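Local coordinates for LDL receptor adaptor protein (Rattus norvegicus, PDB 3SO6) that links the LDL receptor to the clathrin endocytic machinery, its phosphotyrosine-binding domain recognising the NPXY internalization motif of the receptor tail, at residues L11-V16 with A28-V33. Residues are numbered along the deposited sequence.
Sequences LGMTLV and AVKRIV
I32, in the m,t rotamer, lies over the strand backbone between L11 and T14: its CG2 is 3.6 Å from L11 CB, its CD1 3.7 Å from G12 O, and its CG1 3.7 Å from T14 CG2. The axes of helical segment 28-33 and strand segment 11-16 approach to 7.8 Å, with 133° between their N-to-C directions and CA–CA spacings of 5.9 Å for G12–I32 and 6.2 Å for T14–A28. L11 (phi/psi -80/-36) and G12 (136/-169) form a classic beta bulge opposite A103; at G12, a CB would jam against L11 O and sit 3.7 Å from I32 CG2. In this PTB domain, of the PH-like superfold, helix 22-38 follows the first strand and packs back against it, with A28 also touching C101 of the neighbouring strand 99-105. Toward the C-terminal end of segment 11-16, where the helical segment begins, A28 CB meets T14 CG2 at 3.4 Å and V16 CG1 at 3.8 Å. R31 (chi1 m, chi2 t, chi3 m) reaches along the strand, donating from NE to T14 OG1 (3.0 Å, 171°) and from NH2 to L15 O (3.0 Å, 130°). Near the bulge, one water's oxygen lies 2.8 Å from L11 O and 2.9 Å from I32 O, donating to each.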
# COMPACT_ATOMS: atom_id res chain seq x y z
N LEU A 11 5.44 -9.46 -0.77
CA LEU A 11 5.75 -10.33 0.38
C LEU A 11 4.55 -11.08 0.92
O LEU A 11 4.69 -12.25 1.33
CB LEU A 11 6.37 -9.45 1.48
CG LEU A 11 7.83 -8.93 1.22
CD1 LEU A 11 8.17 -7.69 2.09
CD2 LEU A 11 8.86 -10.04 1.54
N GLY A 12 3.39 -10.46 0.91
CA GLY A 12 2.21 -11.08 1.45
C GLY A 12 1.40 -10.08 2.29
O GLY A 12 1.64 -8.86 2.27
N MET A 13 0.43 -10.65 2.99
CA MET A 13 -0.51 -9.85 3.78
C MET A 13 -0.74 -10.48 5.13
O MET A 13 -0.57 -11.69 5.32
CB MET A 13 -1.84 -9.67 3.02
CG MET A 13 -2.60 -10.93 2.69
SD MET A 13 -4.44 -10.46 2.78
CE MET A 13 -4.12 -10.09 4.62
N THR A 14 -1.17 -9.63 6.03
CA THR A 14 -1.67 -10.08 7.33
C THR A 14 -2.78 -9.16 7.78
O THR A 14 -2.79 -7.98 7.41
CB THR A 14 -0.48 -10.09 8.34
OG1 THR A 14 -0.90 -10.77 9.53
CG2 THR A 14 -0.01 -8.68 8.66
N LEU A 15 -3.72 -9.63 8.57
CA LEU A 15 -4.80 -8.76 9.13
C LEU A 15 -4.23 -7.87 10.23
O LEU A 15 -3.27 -8.23 10.95
CB LEU A 15 -5.98 -9.61 9.68
CG LEU A 15 -6.78 -10.27 8.52
CD1 LEU A 15 -8.07 -10.95 8.97
CD2 LEU A 15 -7.18 -9.38 7.39
N VAL A 16 -4.79 -6.68 10.38
CA VAL A 16 -4.45 -5.80 11.49
C VAL A 16 -5.76 -5.41 12.18
O VAL A 16 -6.83 -5.43 11.56
CB VAL A 16 -3.68 -4.53 11.01
CG1 VAL A 16 -2.27 -4.96 10.49
CG2 VAL A 16 -4.45 -3.74 9.95
N ALA A 28 2.96 -5.85 11.65
CA ALA A 28 2.41 -6.58 10.50
C ALA A 28 3.58 -6.93 9.56
O ALA A 28 3.63 -8.03 9.04
CB ALA A 28 1.40 -5.76 9.74
N VAL A 29 4.42 -5.94 9.28
CA VAL A 29 5.52 -6.16 8.36
C VAL A 29 6.43 -7.23 8.97
O VAL A 29 6.92 -8.10 8.23
CB VAL A 29 6.31 -4.84 8.06
CG1 VAL A 29 7.72 -5.16 7.39
CG2 VAL A 29 5.47 -3.93 7.18
N LYS A 30 6.68 -7.22 10.30
CA LYS A 30 7.52 -8.25 10.88
C LYS A 30 6.94 -9.64 10.58
O LYS A 30 7.67 -10.58 10.22
CB LYS A 30 7.66 -7.98 12.43
CG LYS A 30 8.37 -9.06 13.23
CD LYS A 30 8.30 -8.83 14.79
CE LYS A 30 9.45 -9.52 15.58
NZ LYS A 30 10.80 -8.85 15.24
N ARG A 31 5.61 -9.80 10.74
CA ARG A 31 4.98 -11.08 10.53
C ARG A 31 5.07 -11.49 9.09
O ARG A 31 5.36 -12.68 8.79
CB ARG A 31 3.45 -10.95 10.85
CG ARG A 31 3.01 -10.89 12.29
CD ARG A 31 1.53 -11.16 12.49
NE ARG A 31 0.64 -10.09 12.00
CZ ARG A 31 0.38 -8.93 12.64
NH1 ARG A 31 1.08 -8.54 13.69
NH2 ARG A 31 -0.54 -8.09 12.18
N ILE A 32 4.75 -10.55 8.17
CA ILE A 32 4.70 -10.91 6.76
C ILE A 32 6.12 -11.29 6.31
O ILE A 32 6.28 -12.25 5.56
CB ILE A 32 4.19 -9.67 5.96
CG1 ILE A 32 2.71 -9.38 6.26
CG2 ILE A 32 4.40 -9.90 4.47
CD1 ILE A 32 2.29 -7.99 5.77
N VAL A 33 7.11 -10.52 6.68
CA VAL A 33 8.50 -10.84 6.26
C VAL A 33 8.93 -12.23 6.79
O VAL A 33 9.52 -13.00 6.06
CB VAL A 33 9.50 -9.73 6.74
CG1 VAL A 33 10.88 -10.18 6.62
CG2 VAL A 33 9.27 -8.44 5.96
O HOH W 1 4.25 -13.48 3.82